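Local coordinates for putative lipoprotein (Clostridium difficile, PDB 4EXR) that is of unknown function but carries two PepSY (peptidase propeptide and YPEB) domains and is probably a lipoprotein attached to the cell surface, at residues 67-72 and 102-107; 28-33 and 80-85. All coordinates share one frame; numbering follows the deposited sequence.

Interaction 1. Residues 67-72 and 102-107; sequences EGVDDN and VARKEK
A salt bridge and a small apolar patch join R104 and A103, in the 3-10 segment 103-106, to D71 and V69 where strand 61-69 runs out into its turn. The R104 chain is extended from CG to NE and reaches past the strand end, where NE gives a nearly straight bond (178°) to D71 OD1 at 2.8 Å. The acceptor lies in the guanidinium plane, but the carboxylate and guanidinium planes are 82° apart, and NE approaches OD1 from above the carboxylate plane. Over one guanidinium face lies the D70 backbone, CA nearest, and D70 CB comes within 3.3 Å of R104 NH2. The D70 carboxylate serves the turn and the next strand instead: OD1 takes N72 N in an Asx turn, and OD2 bonds Y75 OH of strand 73-80. On the apolar side V69 CG2 packs 3.7 Å from A103 CB and also lies against A103 C and R104 N. A water accepts from D71 N and, weakly, from R104 NH2. NH1 and NH2 of R104 are further paired with D49 and D47, so three carboxylates share one guanidinium. Strand 49-58 flanks the contact, V69 touching V51, while strand 73-80 continues the hairpin on the other side.

Interaction 2. Residues 28-33 and 80-85; sequences QDFKVP and DANTKD
N82 stands in for backbone here: its side-chain OD1 accepts from K31 N at 3.2 Å, while the carbonyl of the residue before it, A81 O, takes the next amide, V32 N, at 2.9 Å. Two successive amides of a segment without regular structure are thus held by one side-chain and one main-chain oxygen. The N82 bond is nearly straight at the hydrogen (170°), with the donor tilted from the carbonyl plane. N82 CG lies anti to its carbonyl carbon (chi1 -72°), and the amide tip reaches back to 28-33 although CB starts out away from it. On its other branch ND2 gives a hydrogen bond to a water that donates to Q28 OE1, so both ends of the amide are used. The K31 side chain crosses that of N82 at about a right angle, and K31 CB lies 3.5 Å from the backbone carbonyl oxygen N82 O. V32 and F30 add apolar contact: V32 CB comes within 3.3 Å of A81 O, and V32 CG2 lies against the same carbonyl and touches K84 CB at 3.9 Å. F30 CD1 approaches A81 CB obliquely at 4.0 Å, and the F30 ring also meets F62 edge-to-face. Within 80-85, D80 OD1 accepts from both N82 N and T83 N, which fixes the turn that presents A81 O and N82; D80 OD2 pairs with K61. The D80 arrangement is an Asx turn and Asx motif, here shaping the connection between antiparallel strands 73-80 and 86-93 on which the lead-in to helix 34-44 rests.

Overall arrangement
From the N terminus, residues 28-33 come first, leading into helix 34-44; the chain then runs through strands 49-58, 61-69 and 73-80 before 80-85 closes interaction 2. Residues 67-72 fall inside that loop, whereas their partner 102-107 comes after strand 86-93, so the two contacts cross along the chain. They do not touch: their centres are 26 Å apart and their nearest atoms about 13 Å. Interaction 2 ties the approach to the first helix to the turn between strands 73-80 and 86-93. Interaction 1 holds the connection toward helix 116-126 against the turn between strands 61-69 and 73-80, at the other end of strand 73-80.

Interaction 1. Residues 67-72 and 102-107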
# COMPACT_ATOMS: atom_id res chain seq x y z
N GLU A 67 10.07 4.15 -6.14
CA GLU A 67 10.22 3.30 -4.97
C GLU A 67 11.60 3.48 -4.39
O GLU A 67 12.58 3.62 -5.12
CB GLU A 67 10.00 1.83 -5.34
CG GLU A 67 8.61 1.61 -5.97
CD GLU A 67 8.40 0.22 -6.55
OE1 GLU A 67 8.12 -0.72 -5.78
OE2 GLU A 67 8.51 0.08 -7.79
N GLY A 68 11.68 3.51 -3.06
CA GLY A 68 12.97 3.69 -2.41
C GLY A 68 12.97 3.01 -1.06
O GLY A 68 11.94 2.49 -0.62
N VAL A 69 14.12 3.02 -0.41
CA VAL A 69 14.27 2.38 0.88
C VAL A 69 15.19 3.20 1.77
O VAL A 69 16.04 3.96 1.28
CB VAL A 69 14.90 0.96 0.74
CG1 VAL A 69 14.02 0.04 -0.11
CG2 VAL A 69 16.33 1.04 0.17
N ASP A 70 15.02 3.05 3.08
CA ASP A 70 16.04 3.49 4.01
C ASP A 70 16.49 2.28 4.83
O ASP A 70 16.43 1.15 4.34
CB ASP A 70 15.61 4.72 4.85
CG ASP A 70 14.34 4.49 5.70
OD1 ASP A 70 13.97 3.34 6.00
OD2 ASP A 70 13.73 5.50 6.10
N ASP A 71 16.97 2.49 6.05
CA ASP A 71 17.46 1.36 6.84
C ASP A 71 16.33 0.47 7.37
O ASP A 71 16.57 -0.69 7.73
CB ASP A 71 18.33 1.84 8.00
CG ASP A 71 19.64 2.47 7.53
OD1 ASP A 71 20.07 2.21 6.38
OD2 ASP A 71 20.26 3.21 8.33
N ASN A 72 15.12 1.01 7.41
CA ASN A 72 13.99 0.40 8.11
C ASN A 72 12.76 0.09 7.26
O ASN A 72 12.06 -0.89 7.51
CB ASN A 72 13.56 1.31 9.26
CG ASN A 72 14.66 1.48 10.29
OD1 ASN A 72 15.01 2.61 10.67
ND2 ASN A 72 15.23 0.38 10.74
N VAL A 102 20.82 -3.00 4.04
CA VAL A 102 20.99 -4.01 2.98
C VAL A 102 20.13 -3.68 1.74
O VAL A 102 20.58 -3.83 0.60
CB VAL A 102 20.71 -5.43 3.49
CG1 VAL A 102 20.47 -6.38 2.32
CG2 VAL A 102 21.90 -5.94 4.35
N ALA A 103 18.89 -3.24 1.97
CA ALA A 103 18.01 -2.86 0.84
C ALA A 103 18.60 -1.73 0.01
O ALA A 103 18.34 -1.63 -1.20
CB ALA A 103 16.61 -2.49 1.34
N ARG A 104 19.37 -0.86 0.65
CA ARG A 104 19.95 0.30 -0.02
C ARG A 104 20.93 -0.07 -1.13
O ARG A 104 21.27 0.77 -1.96
CB ARG A 104 20.69 1.18 0.98
CG ARG A 104 19.83 1.82 2.03
CD ARG A 104 20.70 2.81 2.75
NE ARG A 104 20.05 3.47 3.88
CZ ARG A 104 19.45 4.65 3.80
NH1 ARG A 104 19.36 5.27 2.62
NH2 ARG A 104 18.92 5.19 4.88
N LYS A 105 21.42 -1.31 -1.14
CA LYS A 105 22.38 -1.72 -2.16
C LYS A 105 21.79 -1.73 -3.58
O LYS A 105 22.53 -1.72 -4.56
CB LYS A 105 23.01 -3.08 -1.82
CG LYS A 105 23.82 -3.03 -0.50
CD LYS A 105 24.38 -4.40 -0.13
CE LYS A 105 25.66 -4.71 -0.89
NZ LYS A 105 26.82 -3.90 -0.41
N GLU A 106 20.47 -1.71 -3.66
CA GLU A 106 19.78 -1.71 -4.95
C GLU A 106 19.61 -0.30 -5.52
O GLU A 106 18.97 -0.11 -6.56
CB GLU A 106 18.40 -2.36 -4.79
CG GLU A 106 18.47 -3.80 -4.32
CD GLU A 106 18.11 -4.78 -5.41
OE1 GLU A 106 18.56 -4.60 -6.57
OE2 GLU A 106 17.35 -5.73 -5.12
N LYS A 107 20.17 0.70 -4.85
CA LYS A 107 19.90 2.07 -5.24
C LYS A 107 20.40 2.38 -6.64
O LYS A 107 21.48 1.94 -7.05
CB LYS A 107 20.45 3.08 -4.24
CG LYS A 107 21.95 3.08 -4.07
CD LYS A 107 22.35 4.24 -3.19
CE LYS A 107 23.78 4.13 -2.71
NZ LYS A 107 23.99 2.86 -1.95
O HOH W 1 17.94 -1.17 4.31
O HOH W 2 17.23 4.96 7.72

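Interaction 2. Residues 28-33 and 80-85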
# COMPACT_ATOMS: atom_id res chain seq x y z
N GLN A 28 3.41 11.04 -26.45
CA GLN A 28 2.84 11.79 -25.34
C GLN A 28 3.77 12.91 -24.91
O GLN A 28 4.98 12.82 -25.08
CB GLN A 28 2.57 10.87 -24.14
CG GLN A 28 1.49 9.82 -24.37
CD GLN A 28 0.10 10.42 -24.48
OE1 GLN A 28 -0.22 11.41 -23.82
NE2 GLN A 28 -0.73 9.82 -25.32
N ASP A 29 3.20 13.98 -24.37
CA ASP A 29 4.00 14.94 -23.62
C ASP A 29 3.62 14.86 -22.15
O ASP A 29 2.44 14.91 -21.81
CB ASP A 29 3.78 16.37 -24.12
CG ASP A 29 4.42 17.41 -23.19
OD1 ASP A 29 5.64 17.67 -23.35
OD2 ASP A 29 3.73 17.93 -22.29
N PHE A 30 4.62 14.73 -21.28
CA PHE A 30 4.32 14.66 -19.87
C PHE A 30 4.66 15.98 -19.22
O PHE A 30 5.82 16.42 -19.25
CB PHE A 30 5.07 13.47 -19.23
CG PHE A 30 4.77 12.17 -19.92
CD1 PHE A 30 3.53 11.55 -19.77
CD2 PHE A 30 5.70 11.61 -20.79
CE1 PHE A 30 3.24 10.37 -20.43
CE2 PHE A 30 5.41 10.43 -21.47
CZ PHE A 30 4.18 9.80 -21.28
N LYS A 31 3.65 16.63 -18.66
CA LYS A 31 3.85 17.93 -18.05
C LYS A 31 4.82 17.88 -16.87
O LYS A 31 5.49 18.86 -16.56
CB LYS A 31 2.52 18.53 -17.62
CG LYS A 31 1.57 18.75 -18.81
CD LYS A 31 0.40 19.60 -18.39
CE LYS A 31 -0.60 19.72 -19.53
NZ LYS A 31 -0.06 20.40 -20.74
N VAL A 32 4.88 16.72 -16.21
CA VAL A 32 5.78 16.51 -15.08
C VAL A 32 6.96 15.69 -15.57
O VAL A 32 6.79 14.54 -15.98
CB VAL A 32 5.07 15.76 -13.93
CG1 VAL A 32 6.02 15.56 -12.73
CG2 VAL A 32 3.81 16.50 -13.51
N PRO A 33 8.15 16.28 -15.57
CA PRO A 33 9.32 15.51 -16.01
C PRO A 33 9.72 14.48 -14.94
O PRO A 33 9.37 14.63 -13.77
CB PRO A 33 10.39 16.58 -16.21
CG PRO A 33 10.02 17.65 -15.26
CD PRO A 33 8.51 17.65 -15.17
N ASP A 80 0.84 11.31 -10.66
CA ASP A 80 0.30 11.59 -11.99
C ASP A 80 1.31 12.40 -12.81
O ASP A 80 1.76 13.46 -12.38
CB ASP A 80 -1.02 12.37 -11.86
CG ASP A 80 -1.75 12.53 -13.21
OD1 ASP A 80 -1.16 13.03 -14.18
OD2 ASP A 80 -2.94 12.16 -13.27
N ALA A 81 1.65 11.89 -13.99
CA ALA A 81 2.73 12.45 -14.81
C ALA A 81 2.31 13.74 -15.52
O ALA A 81 3.11 14.37 -16.19
CB ALA A 81 3.19 11.43 -15.83
N ASN A 82 1.05 14.12 -15.37
CA ASN A 82 0.57 15.37 -15.95
C ASN A 82 0.11 16.38 -14.91
O ASN A 82 0.32 17.58 -15.07
CB ASN A 82 -0.51 15.11 -17.00
CG ASN A 82 0.05 14.50 -18.26
OD1 ASN A 82 0.85 15.13 -18.96
ND2 ASN A 82 -0.34 13.26 -18.56
N THR A 83 -0.49 15.89 -13.83
CA THR A 83 -1.09 16.78 -12.84
C THR A 83 -0.25 16.91 -11.58
O THR A 83 -0.47 17.83 -10.78
CB THR A 83 -2.50 16.34 -12.45
OG1 THR A 83 -2.43 15.13 -11.69
CG2 THR A 83 -3.35 16.10 -13.71
N LYS A 84 0.68 15.98 -11.39
CA LYS A 84 1.55 15.95 -10.21
C LYS A 84 0.82 15.50 -8.94
O LYS A 84 1.41 15.49 -7.86
CB LYS A 84 2.23 17.31 -10.01
CG LYS A 84 3.64 17.26 -9.47
CD LYS A 84 4.07 18.62 -8.91
CE LYS A 84 4.23 19.66 -10.00
NZ LYS A 84 5.49 19.47 -10.77
N ASP A 85 -0.45 15.10 -9.07
CA ASP A 85 -1.21 14.56 -7.93
C ASP A 85 -0.54 13.29 -7.40
O ASP A 85 -0.17 12.41 -8.18
CB ASP A 85 -2.61 14.17 -8.35
CG ASP A 85 -3.47 15.36 -8.73
OD1 ASP A 85 -3.34 16.43 -8.09
OD2 ASP A 85 -4.27 15.22 -9.69
O HOH W 3 0.25 12.48 -21.37